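Local coordinates for protein nitrilotriacetate monooxygenase component B (Bacillus cereus ATCC 14579, PDB 3BPK) that probably binds FMN and serves as the flavin-reductase-like component of a monooxygenase that oxidises its substrate with reducing power from NADH or NADPH, at residues B[45-50]-B[72-77]; B[169-174]-B[180-185]; B[184-187]-B[193-196]. All blocks are in the same frame, centred on the assembly; numbering follows the deposited sequence. Where two conformers were deposited one is given.

Interaction 1: residues B[45-50]-B[72-77]; sequences APYSYF and KDTSRN
Tyr-47 and Thr-74 are brought together by first torsions that aim the phenol off the strand and OG1 off the helix. In Tyr-47, chi1 of -62° swings CG to the side of the backbone N and opposite the carbonyl carbon, sending the ring toward the helix. In Thr-74, chi1 of -63° gives OG1 the matching position and leaves CG2 opposite the backbone N. The two side chains then approach from opposite directions, and their hydroxyls join in a short hydrogen bond, Tyr-47 OH to Thr-74 OG1 at 2.6 Å, in which either oxygen could be the donor. OG1 sits at the edge of the phenol ring, near its plane, so the threonine meets the hydroxyl end of the ring. Behind the bond, Thr-74 CB comes to 3.2 Å from Tyr-47 OH, while the methyl CG2 of Thr-74 comes to 4.0 Å from Tyr-47 CE2. The setting is the antiparallel sheet of a flavin-reductase-like domain, with strand 42-54 between strands 28-36 and 59-65 and the first turn of helix 73-81 placed against it. Val-62 and Val-64 of strand 59-65 pack on the tyrosine, and Val-33 of strand 28-36 touches both Tyr-47 and Thr-74. Lys-72 is the N-cap residue, and its carbonyl O receives Arg-76 N at 3.0 Å. Since Thr-74 lies in the first turn, the positive end of the helix dipole may polarise the paired hydroxyls slightly. Ala-45 adds a looser apolar flank, its CB 4.4 Å from Thr-74 OG1. Further along the helix, Asn-77 ND2 bonds to Ser-35 OG and Asn-43 OD1, a second polar tie between helix and sheet.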
ATOM      1  N   ALA B  45       8.550   1.734  14.697  1.00 14.95           N
ATOM      2  CA  ALA B  45       8.932   0.641  13.777  1.00 15.65           C
ATOM      3  C   ALA B  45       8.486   0.953  12.367  1.00 14.99           C
ATOM      4  O   ALA B  45       7.541   1.705  12.181  1.00 14.43           O
ATOM      5  CB  ALA B  45       8.326  -0.660  14.232  1.00 16.09           C
ATOM      6  N   PRO B  46       9.208   0.414  11.363  1.00 15.09           N
ATOM      7  CA  PRO B  46       8.842   0.594   9.978  1.00 14.48           C
ATOM      8  C   PRO B  46       7.904  -0.515   9.495  1.00 13.57           C
ATOM      9  O   PRO B  46       8.074  -1.692   9.869  1.00 15.34           O
ATOM     10  CB  PRO B  46      10.198   0.467   9.244  1.00 15.44           C
ATOM     11  CG  PRO B  46      10.978  -0.477  10.115  1.00 16.82           C
ATOM     12  CD  PRO B  46      10.505  -0.286  11.516  1.00 16.06           C
ATOM     13  N   TYR B  47       6.977  -0.126   8.613  1.00 12.88           N
ATOM     14  CA  TYR B  47       5.989  -1.040   8.015  1.00 13.62           C
ATOM     15  C   TYR B  47       5.843  -0.720   6.538  1.00 14.12           C
ATOM     16  O   TYR B  47       5.422   0.402   6.208  1.00 15.19           O
ATOM     17  CB  TYR B  47       4.609  -0.864   8.692  1.00 15.14           C
ATOM     18  CG  TYR B  47       4.683  -1.219  10.155  1.00 15.63           C
ATOM     19  CD1 TYR B  47       4.647  -2.565  10.560  1.00 16.22           C
ATOM     20  CD2 TYR B  47       4.910  -0.243  11.142  1.00 18.14           C
ATOM     21  CE1 TYR B  47       4.762  -2.929  11.898  1.00 16.33           C
ATOM     22  CE2 TYR B  47       5.036  -0.605  12.491  1.00 18.81           C
ATOM     23  CZ  TYR B  47       4.962  -1.936  12.864  1.00 16.75           C
ATOM     24  OH  TYR B  47       5.126  -2.290  14.191  1.00 18.87           O
ATOM     25  N   SER B  48       6.166  -1.673   5.644  1.00 13.66           N
ATOM     26  CA  SER B  48       6.021  -1.398   4.230  1.00 14.01           C
ATOM     27  C   SER B  48       4.642  -1.762   3.662  1.00 13.42           C
ATOM     28  O   SER B  48       4.385  -1.505   2.476  1.00 14.37           O
ATOM     29  CB  SER B  48       7.126  -2.085   3.419  1.00 15.21           C
ATOM     30  OG  SER B  48       6.851  -3.491   3.299  1.00 14.92           O
ATOM     31  N   TYR B  49       3.764  -2.352   4.499  1.00 12.59           N
ATOM     32  CA  TYR B  49       2.408  -2.679   4.010  1.00 12.77           C
ATOM     33  C   TYR B  49       1.537  -1.463   4.302  1.00 12.25           C
ATOM     34  O   TYR B  49       0.671  -1.467   5.175  1.00 13.18           O
ATOM     35  CB  TYR B  49       1.819  -3.950   4.630  1.00 12.42           C
ATOM     36  CG  TYR B  49       2.574  -5.226   4.393  1.00 13.92           C
ATOM     37  CD1 TYR B  49       3.771  -5.289   3.654  1.00 13.15           C
ATOM     38  CD2 TYR B  49       2.105  -6.395   4.982  1.00 16.24           C
ATOM     39  CE1 TYR B  49       4.460  -6.497   3.519  1.00 13.59           C
ATOM     40  CE2 TYR B  49       2.773  -7.600   4.824  1.00 17.65           C
ATOM     41  CZ  TYR B  49       3.926  -7.646   4.094  1.00 14.99           C
ATOM     42  OH  TYR B  49       4.612  -8.850   3.925  1.00 18.06           O
ATOM     43  N   PHE B  50       1.805  -0.405   3.535  1.00 12.88           N
ATOM     44  CA  PHE B  50       1.345   0.959   3.826  1.00 13.05           C
ATOM     45  C   PHE B  50       0.781   1.580   2.538  1.00 12.74           C
ATOM     46  O   PHE B  50       1.386   1.497   1.459  1.00 13.12           O
ATOM     47  CB  PHE B  50       2.611   1.747   4.199  1.00 13.57           C
ATOM     48  CG  PHE B  50       2.448   3.248   4.346  1.00 12.41           C
ATOM     49  CD1 PHE B  50       1.352   3.820   5.008  1.00 13.03           C
ATOM     50  CD2 PHE B  50       3.487   4.071   3.904  1.00 13.02           C
ATOM     51  CE1 PHE B  50       1.297   5.223   5.191  1.00 12.30           C
ATOM     52  CE2 PHE B  50       3.440   5.446   4.095  1.00 12.78           C
ATOM     53  CZ  PHE B  50       2.361   6.013   4.740  1.00 14.21           C
ATOM     54  N   LYS B  72       1.151  -7.110  17.856  1.00 26.90           N
ATOM     55  CA  LYS B  72       2.460  -6.484  18.055  0.60 26.77           C
ATOM     56  C   LYS B  72       2.259  -5.188  18.840  1.00 25.03           C
ATOM     57  O   LYS B  72       1.128  -4.676  18.907  1.00 23.43           O
ATOM     58  CB  LYS B  72       3.131  -6.202  16.701  0.60 27.30           C
ATOM     59  CG  LYS B  72       4.110  -7.305  16.288  0.60 28.80           C
ATOM     60  CD  LYS B  72       4.552  -7.241  14.834  0.60 28.91           C
ATOM     61  CE  LYS B  72       5.274  -8.547  14.459  0.60 30.79           C
ATOM     62  NZ  LYS B  72       6.201  -8.424  13.301  0.60 33.00           N
ATOM     63  N   ASP B  73       3.338  -4.656  19.426  1.00 23.82           N
ATOM     64  CA  ASP B  73       3.290  -3.428  20.209  0.60 22.31           C
ATOM     65  C   ASP B  73       2.574  -2.297  19.459  1.00 20.84           C
ATOM     66  O   ASP B  73       1.720  -1.590  20.011  1.00 20.17           O
ATOM     67  CB  ASP B  73       4.715  -2.972  20.542  0.60 22.99           C
ATOM     68  CG  ASP B  73       5.354  -3.782  21.669  0.60 25.50           C
ATOM     69  OD1 ASP B  73       4.641  -4.521  22.368  0.60 27.81           O
ATOM     70  OD2 ASP B  73       6.578  -3.662  21.852  0.60 26.69           O
ATOM     71  N   THR B  74       2.939  -2.121  18.190  1.00 18.90           N
ATOM     72  CA  THR B  74       2.376  -0.972  17.451  1.00 17.94           C
ATOM     73  C   THR B  74       0.845  -1.039  17.419  1.00 17.90           C
ATOM     74  O   THR B  74       0.169  -0.024  17.643  1.00 18.30           O
ATOM     75  CB  THR B  74       2.958  -0.879  16.018  1.00 17.99           C
ATOM     76  OG1 THR B  74       4.371  -0.637  16.102  1.00 19.14           O
ATOM     77  CG2 THR B  74       2.251   0.207  15.189  1.00 19.06           C
ATOM     78  N   SER B  75       0.277  -2.227  17.139  1.00 17.39           N
ATOM     79  CA  SER B  75      -1.186  -2.366  17.101  0.60 17.41           C
ATOM     80  C   SER B  75      -1.837  -2.224  18.459  1.00 17.59           C
ATOM     81  O   SER B  75      -2.881  -1.553  18.608  1.00 17.52           O
ATOM     82  CB  SER B  75      -1.567  -3.716  16.497  0.60 17.26           C
ATOM     83  OG  SER B  75      -1.052  -3.739  15.202  0.60 16.83           O
ATOM     84  N   ARG B  76      -1.243  -2.889  19.460  1.00 18.73           N
ATOM     85  CA  ARG B  76      -1.729  -2.746  20.841  0.60 19.33           C
ATOM     86  C   ARG B  76      -1.768  -1.286  21.267  1.00 18.76           C
ATOM     87  O   ARG B  76      -2.754  -0.810  21.844  1.00 18.67           O
ATOM     88  CB  ARG B  76      -0.834  -3.473  21.850  0.60 21.27           C
ATOM     89  CG  ARG B  76      -1.015  -4.944  21.918  0.60 23.85           C
ATOM     90  CD  ARG B  76      -0.660  -5.442  23.320  0.60 30.26           C
ATOM     91  NE  ARG B  76       0.726  -5.160  23.725  0.60 26.50           N
ATOM     92  CZ  ARG B  76       1.758  -5.983  23.521  0.60 41.07           C
ATOM     93  NH1 ARG B  76       2.983  -5.652  23.939  0.60 33.09           N
ATOM     94  NH2 ARG B  76       1.571  -7.138  22.884  0.60 32.89           N
ATOM     95  N   ASN B  77      -0.671  -0.575  21.009  1.00 16.94           N
ATOM     96  CA  ASN B  77      -0.555   0.828  21.437  1.00 16.50           C
ATOM     97  C   ASN B  77      -1.536   1.715  20.656  1.00 16.00           C
ATOM     98  O   ASN B  77      -2.116   2.634  21.218  1.00 17.14           O
ATOM     99  CB  ASN B  77       0.847   1.344  21.139  1.00 16.33           C
ATOM    100  CG  ASN B  77       1.933   0.672  21.971  1.00 16.65           C
ATOM    101  OD1 ASN B  77       1.669  -0.034  22.961  1.00 19.23           O
ATOM    102  ND2 ASN B  77       3.168   0.927  21.594  1.00 18.06           N
TER

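Interaction 2: residues B[169-174]-B[180-185]; sequences EHLYEK and EGLKPI
Leu-171 meets Gly-181 and Leu-182 through its two methyl branches, and here the contact is tight. CD2 of Leu-171 rests against the peptide that links the two helical residues, 3.3 Å from Gly-181 C and 3.4 Å from Leu-182 N; Gly-181 has no side chain to hold the methyl off. The other branch, CD1, meets Leu-182 CD1 at 3.8 Å, the two leucines crossing at about a right angle. With CG turned opposite its own backbone N (chi1 179°), Leu-182 brings CD1 to that meeting. From the same packed side, Leu-171 CG backs one face of the His-170 imidazole, 3.6 Å above its plane and toward the rim. Strand 172-173, following the 3-10 turn at 169-171, pairs antiparallel with 176-177, and this tight hairpin returns the chain to the short helix 179-182; a backbone bond between Leu-171 and His-178 helps close the loop. The solvent side is looser and polar. The exposed His-170 only approaches Gly-181, and a water spans the distance: it lies in plane at the imidazole edge, 2.8 Å from His-170 NE2, and donates to Gly-181 O at 2.7 Å. Beyond the helix end, where Lys-183 takes a positive phi, its NZ reaches back to Glu-180 O at 2.9 Å.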
ATOM      1  N   GLU B 169       8.979  22.927   4.958  1.00 21.16           N
ATOM      2  CA  GLU B 169       8.602  24.014   4.066  0.60 21.67           C
ATOM      3  C   GLU B 169       9.349  23.890   2.737  1.00 21.45           C
ATOM      4  O   GLU B 169       8.766  24.186   1.677  1.00 20.95           O
ATOM      5  CB  GLU B 169       8.847  25.391   4.711  0.60 23.12           C
ATOM      6  CG  GLU B 169       8.297  26.576   3.878  0.60 25.31           C
ATOM      7  CD  GLU B 169       9.268  27.119   2.804  0.60 26.97           C
ATOM      8  OE1 GLU B 169      10.456  26.718   2.763  0.60 25.10           O
ATOM      9  OE2 GLU B 169       8.823  27.966   1.995  0.60 30.15           O
ATOM     10  N   HIS B 170      10.603  23.434   2.775  1.00 22.08           N
ATOM     11  CA  HIS B 170      11.368  23.321   1.523  1.00 21.84           C
ATOM     12  C   HIS B 170      10.828  22.303   0.522  1.00 22.15           C
ATOM     13  O   HIS B 170      11.217  22.346  -0.656  1.00 22.84           O
ATOM     14  CB  HIS B 170      12.869  23.076   1.759  1.00 22.96           C
ATOM     15  CG  HIS B 170      13.182  21.692   2.243  1.00 25.22           C
ATOM     16  ND1 HIS B 170      13.123  21.339   3.577  1.00 27.45           N
ATOM     17  CD2 HIS B 170      13.543  20.570   1.574  1.00 26.67           C
ATOM     18  CE1 HIS B 170      13.435  20.060   3.707  1.00 28.09           C
ATOM     19  NE2 HIS B 170      13.697  19.572   2.508  1.00 28.23           N
ATOM     20  N   LEU B 171       9.962  21.395   0.993  1.00 20.49           N
ATOM     21  CA  LEU B 171       9.345  20.370   0.133  1.00 20.14           C
ATOM     22  C   LEU B 171       8.005  20.787  -0.447  1.00 20.79           C
ATOM     23  O   LEU B 171       7.475  20.144  -1.347  1.00 20.58           O
ATOM     24  CB  LEU B 171       9.115  19.056   0.943  1.00 20.47           C
ATOM     25  CG  LEU B 171      10.396  18.385   1.420  1.00 22.32           C
ATOM     26  CD1 LEU B 171      10.061  17.132   2.228  1.00 21.51           C
ATOM     27  CD2 LEU B 171      11.298  18.055   0.232  1.00 23.17           C
ATOM     28  N   TYR B 172       7.424  21.845   0.092  1.00 20.77           N
ATOM     29  CA  TYR B 172       6.033  22.150  -0.197  1.00 21.37           C
ATOM     30  C   TYR B 172       5.965  23.281  -1.207  1.00 23.02           C
ATOM     31  O   TYR B 172       6.651  24.301  -1.030  1.00 23.96           O
ATOM     32  CB  TYR B 172       5.362  22.559   1.109  1.00 21.12           C
ATOM     33  CG  TYR B 172       3.890  22.849   1.015  1.00 22.01           C
ATOM     34  CD1 TYR B 172       2.938  21.904   1.417  1.00 20.83           C
ATOM     35  CD2 TYR B 172       3.439  24.077   0.536  1.00 22.99           C
ATOM     36  CE1 TYR B 172       1.598  22.179   1.355  1.00 21.02           C
ATOM     37  CE2 TYR B 172       2.087  24.363   0.469  1.00 23.61           C
ATOM     38  CZ  TYR B 172       1.163  23.413   0.899  1.00 23.37           C
ATOM     39  OH  TYR B 172      -0.183  23.694   0.827  1.00 24.44           O
ATOM     40  N   GLU B 173       5.191  23.083  -2.271  1.00 23.45           N
ATOM     41  CA  GLU B 173       5.033  24.110  -3.310  0.60 24.51           C
ATOM     42  C   GLU B 173       3.628  24.054  -3.891  1.00 23.86           C
ATOM     43  O   GLU B 173       3.273  23.076  -4.559  1.00 23.41           O
ATOM     44  CB  GLU B 173       6.092  23.917  -4.412  0.60 25.39           C
ATOM     45  CG  GLU B 173       5.841  24.689  -5.733  0.60 27.47           C
ATOM     46  CD  GLU B 173       6.049  26.180  -5.610  0.60 40.17           C
ATOM     47  OE1 GLU B 173       6.687  26.763  -6.524  0.60 33.37           O
ATOM     48  OE2 GLU B 173       5.572  26.774  -4.618  0.60 34.06           O
ATOM     49  N   LYS B 174       2.833  25.094  -3.637  1.00 23.62           N
ATOM     50  CA  LYS B 174       1.480  25.194  -4.158  1.00 23.60           C
ATOM     51  C   LYS B 174       0.659  23.935  -3.841  1.00 22.31           C
ATOM     52  O   LYS B 174      -0.091  23.435  -4.695  1.00 23.61           O
ATOM     53  CB  LYS B 174       1.510  25.427  -5.677  1.00 24.01           C
ATOM     54  CG  LYS B 174       2.178  26.744  -6.090  1.00 27.55           C
ATOM     55  CD  LYS B 174       1.888  27.015  -7.562  1.00 34.20           C
ATOM     56  CE  LYS B 174       3.094  26.735  -8.430  1.00 37.04           C
ATOM     57  NZ  LYS B 174       3.692  28.045  -8.901  1.00 41.68           N
ATOM     58  N   GLU B 180      11.626  14.769  -5.611  1.00 22.95           N
ATOM     59  CA  GLU B 180      13.088  14.641  -5.608  0.60 24.15           C
ATOM     60  C   GLU B 180      13.739  15.305  -4.397  1.00 24.04           C
ATOM     61  O   GLU B 180      14.824  14.897  -3.984  1.00 26.19           O
ATOM     62  CB  GLU B 180      13.728  15.143  -6.905  0.60 24.58           C
ATOM     63  CG  GLU B 180      14.176  14.012  -7.853  0.60 25.66           C
ATOM     64  CD  GLU B 180      15.126  12.987  -7.201  0.60 35.28           C
ATOM     65  OE1 GLU B 180      14.867  11.768  -7.355  0.60 29.33           O
ATOM     66  OE2 GLU B 180      16.106  13.392  -6.518  0.60 30.72           O
ATOM     67  N   GLY B 181      13.096  16.307  -3.804  1.00 23.18           N
ATOM     68  CA  GLY B 181      13.600  16.873  -2.558  1.00 23.26           C
ATOM     69  C   GLY B 181      13.332  15.965  -1.365  1.00 22.18           C
ATOM     70  O   GLY B 181      14.130  15.882  -0.439  1.00 23.34           O
ATOM     71  N   LEU B 182      12.202  15.251  -1.405  1.00 19.65           N
ATOM     72  CA  LEU B 182      11.837  14.310  -0.343  1.00 19.05           C
ATOM     73  C   LEU B 182      12.780  13.107  -0.269  1.00 19.29           C
ATOM     74  O   LEU B 182      13.160  12.687   0.828  1.00 19.77           O
ATOM     75  CB  LEU B 182      10.409  13.834  -0.567  1.00 18.67           C
ATOM     76  CG  LEU B 182       9.856  12.812   0.449  1.00 17.87           C
ATOM     77  CD1 LEU B 182       9.860  13.324   1.934  1.00 19.47           C
ATOM     78  CD2 LEU B 182       8.447  12.352   0.025  1.00 17.49           C
ATOM     79  N   LYS B 183      13.131  12.538  -1.428  1.00 18.13           N
ATOM     80  CA  LYS B 183      13.976  11.331  -1.485  1.00 19.12           C
ATOM     81  C   LYS B 183      13.367  10.186  -0.658  1.00 17.80           C
ATOM     82  O   LYS B 183      13.990   9.602   0.244  1.00 18.02           O
ATOM     83  CB  LYS B 183      15.417  11.613  -1.070  1.00 20.04           C
ATOM     84  CG  LYS B 183      16.075  12.620  -1.997  1.00 23.93           C
ATOM     85  CD  LYS B 183      17.525  12.823  -1.668  1.00 31.74           C
ATOM     86  CE  LYS B 183      18.298  13.304  -2.905  1.00 37.17           C
ATOM     87  NZ  LYS B 183      17.662  14.483  -3.604  1.00 39.99           N
ATOM     88  N   PRO B 184      12.127   9.836  -0.990  1.00 17.26           N
ATOM     89  CA  PRO B 184      11.475   8.772  -0.222  1.00 17.86           C
ATOM     90  C   PRO B 184      12.195   7.446  -0.444  1.00 18.26           C
ATOM     91  O   PRO B 184      12.801   7.238  -1.511  1.00 18.65           O
ATOM     92  CB  PRO B 184      10.077   8.733  -0.834  1.00 17.52           C
ATOM     93  CG  PRO B 184      10.306   9.164  -2.313  1.00 18.02           C
ATOM     94  CD  PRO B 184      11.313  10.310  -2.123  1.00 17.58           C
ATOM     95  N   ILE B 185      12.154   6.569   0.559  1.00 17.86           N
ATOM     96  CA  ILE B 185      12.686   5.213   0.360  1.00 19.27           C
ATOM     97  C   ILE B 185      11.556   4.180   0.293  1.00 19.19           C
ATOM     98  O   ILE B 185      10.464   4.378   0.877  1.00 18.69           O
ATOM     99  CB  ILE B 185      13.766   4.829   1.404  1.00 22.04           C
ATOM    100  CG1 ILE B 185      13.197   4.809   2.800  1.00 22.73           C
ATOM    101  CG2 ILE B 185      15.022   5.735   1.311  1.00 22.51           C
ATOM    102  CD1 ILE B 185      12.785   3.434   3.217  1.00 25.42           C
TER
HETATM  103  O   HOH W   1      14.694  16.950   2.015  1.00 44.06           O

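Interaction 3: residues B[184-187]-B[193-196]; sequences PISR and YAKL
Ser-186 and Ala-194 face each other as the hydrogen-bonded pair of a beta hairpin made by strands 186-187 and 192-194. Among the direct hydrogen bonds, Ser-186 N gives to Ala-194 O at 2.9 Å and Ala-194 N returns to Ser-186 O at 2.8 Å. Arg-187 and Tyr-193 form the neighbouring non-hydrogen-bonded pair. At the dimer interface Tyr-193 and Ala-194 also pair with a strand of the second subunit, which carries the sheet across.

Water bonds take over where the strands part. One molecule donates to Pro-184 O at 2.7 Å and accepts from Leu-196 N; another donates to both Pro-184 O and Ala-194 O, so that two waters grip the proline carbonyl.

Two apolar contacts flank the pairing. Pro-184 CG lies 4.1 Å from Leu-196 CB. Ile-185 CD1 meets Tyr-193 CD1 at 4.0 Å, and Leu-202 of the second subunit packs on the tyrosine.

The aromatic contact is a CH-pi interaction. Arg-187 leaves the strand with CG opposite its backbone N (chi1 -171°) and then bends at chi2, laying CD over the Tyr-193 ring, 3.5 Å from its centroid. Beyond it the guanidinium plane, with NH2 bonded to Gly-190 O, is tilted only 14° from that of the ring, and Tyr-193 OH lies 3.4 Å above the Arg-187 guanidinium plane, toward its rim.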
ATOM      1  N   PRO B 184      12.127   9.836  -0.990  1.00 17.26           N
ATOM      2  CA  PRO B 184      11.475   8.772  -0.222  1.00 17.86           C
ATOM      3  C   PRO B 184      12.195   7.446  -0.444  1.00 18.26           C
ATOM      4  O   PRO B 184      12.801   7.238  -1.511  1.00 18.65           O
ATOM      5  CB  PRO B 184      10.077   8.733  -0.834  1.00 17.52           C
ATOM      6  CG  PRO B 184      10.306   9.164  -2.313  1.00 18.02           C
ATOM      7  CD  PRO B 184      11.313  10.310  -2.123  1.00 17.58           C
ATOM      8  N   ILE B 185      12.154   6.569   0.559  1.00 17.86           N
ATOM      9  CA  ILE B 185      12.686   5.213   0.360  1.00 19.27           C
ATOM     10  C   ILE B 185      11.556   4.180   0.293  1.00 19.19           C
ATOM     11  O   ILE B 185      10.464   4.378   0.877  1.00 18.69           O
ATOM     12  CB  ILE B 185      13.766   4.829   1.404  1.00 22.04           C
ATOM     13  CG1 ILE B 185      13.197   4.809   2.800  1.00 22.73           C
ATOM     14  CG2 ILE B 185      15.022   5.735   1.311  1.00 22.51           C
ATOM     15  CD1 ILE B 185      12.785   3.434   3.217  1.00 25.42           C
ATOM     16  N   SER B 186      11.806   3.094  -0.442  1.00 17.71           N
ATOM     17  CA  SER B 186      10.809   2.048  -0.569  0.60 17.89           C
ATOM     18  C   SER B 186      11.428   0.695  -0.297  1.00 18.43           C
ATOM     19  O   SER B 186      12.640   0.546  -0.335  1.00 19.51           O
ATOM     20  CB  SER B 186      10.167   2.089  -1.952  0.60 17.78           C
ATOM     21  OG  SER B 186      11.154   2.049  -2.978  0.60 18.92           O
ATOM     22  N   ARG B 187      10.573  -0.279  -0.029  1.00 17.44           N
ATOM     23  CA  ARG B 187      11.001  -1.643   0.302  1.00 17.74           C
ATOM     24  C   ARG B 187      10.782  -2.589  -0.886  1.00 18.88           C
ATOM     25  O   ARG B 187       9.757  -2.533  -1.574  1.00 17.45           O
ATOM     26  CB  ARG B 187      10.239  -2.148   1.514  1.00 17.68           C
ATOM     27  CG  ARG B 187      10.747  -3.453   2.078  1.00 21.95           C
ATOM     28  CD  ARG B 187      11.946  -3.350   2.960  1.00 26.69           C
ATOM     29  NE  ARG B 187      12.308  -4.696   3.405  1.00 31.37           N
ATOM     30  CZ  ARG B 187      11.828  -5.309   4.493  1.00 34.04           C
ATOM     31  NH1 ARG B 187      10.959  -4.691   5.314  1.00 33.96           N
ATOM     32  NH2 ARG B 187      12.228  -6.553   4.782  1.00 33.77           N
ATOM     33  N   TYR B 193      16.088  -2.403  -0.401  1.00 29.14           N
ATOM     34  CA  TYR B 193      15.283  -1.195  -0.486  0.60 28.70           C
ATOM     35  C   TYR B 193      15.541  -0.527  -1.823  1.00 28.46           C
ATOM     36  O   TYR B 193      16.404  -0.988  -2.602  1.00 28.76           O
ATOM     37  CB  TYR B 193      15.639  -0.281   0.671  0.60 28.46           C
ATOM     38  CG  TYR B 193      15.240  -0.872   2.000  0.60 30.00           C
ATOM     39  CD1 TYR B 193      14.211  -0.303   2.764  0.60 29.49           C
ATOM     40  CD2 TYR B 193      15.886  -2.015   2.497  0.60 29.32           C
ATOM     41  CE1 TYR B 193      13.844  -0.859   3.978  0.60 31.48           C
ATOM     42  CE2 TYR B 193      15.519  -2.584   3.698  0.60 31.24           C
ATOM     43  CZ  TYR B 193      14.506  -2.004   4.439  0.60 29.97           C
ATOM     44  OH  TYR B 193      14.154  -2.575   5.641  0.60 30.65           O
ATOM     45  N   ALA B 194      14.806   0.550  -2.120  1.00 26.44           N
ATOM     46  CA  ALA B 194      15.042   1.278  -3.350  1.00 24.75           C
ATOM     47  C   ALA B 194      14.851   2.772  -3.123  1.00 23.61           C
ATOM     48  O   ALA B 194      13.936   3.179  -2.420  1.00 23.55           O
ATOM     49  CB  ALA B 194      14.145   0.780  -4.470  1.00 26.29           C
ATOM     50  N   LYS B 195      15.732   3.570  -3.719  1.00 22.12           N
ATOM     51  CA  LYS B 195      15.542   5.026  -3.802  1.00 21.23           C
ATOM     52  C   LYS B 195      14.466   5.308  -4.837  1.00 21.34           C
ATOM     53  O   LYS B 195      14.034   4.389  -5.543  1.00 20.78           O
ATOM     54  CB  LYS B 195      16.851   5.711  -4.209  1.00 21.75           C
ATOM     55  CG  LYS B 195      17.981   5.382  -3.301  1.00 22.56           C
ATOM     56  CD  LYS B 195      19.239   6.099  -3.762  1.00 24.82           C
ATOM     57  CE  LYS B 195      20.414   5.542  -2.998  1.00 28.84           C
ATOM     58  NZ  LYS B 195      21.617   6.334  -3.359  1.00 31.98           N
ATOM     59  N   LEU B 196      14.038   6.573  -4.943  1.00 21.17           N
ATOM     60  CA  LEU B 196      12.999   6.948  -5.872  1.00 21.29           C
ATOM     61  C   LEU B 196      13.558   6.802  -7.287  1.00 21.38           C
ATOM     62  O   LEU B 196      14.667   7.286  -7.582  1.00 22.79           O
ATOM     63  CB  LEU B 196      12.541   8.402  -5.627  1.00 21.29           C
ATOM     64  CG  LEU B 196      11.372   8.900  -6.499  1.00 22.51           C
ATOM     65  CD1 LEU B 196      10.085   8.067  -6.290  1.00 23.94           C
ATOM     66  CD2 LEU B 196      11.135  10.373  -6.232  1.00 23.40           C
TER
HETATM   67  O   HOH W   2      14.808   8.419  -2.911  1.00 22.00           O
HETATM   68  O   HOH W   3      11.685   5.031  -3.128  1.00 27.34           O
HETATM   69  O   HOH W   4      11.853   2.813  -6.189  1.00 25.68           O

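Interaction 1 closes before interaction 2 opens, and interaction 3 begins on the residues where interaction 2 ends; all three touch the second subunit. Interaction 1 joins strand 42-54 to helix 73-81 close to the centre of the subunit. Interaction 3, its centre about 19 Å away, extends the same antiparallel sheet, because strand 186-187 pairs with strand 28-36, a neighbour of strand 42-54; Ser-48 CB and Arg-187 CB touch at 3.7 Å. Interaction 2 is peripheral, its centre about 25 Å from that of interaction 1 and 15 Å from that of interaction 3. Helix 179-182 leads through the shared Pro-184 and Ile-185 into the hairpin whose second strand pairs with the other subunit, so one continuous run of chain builds both.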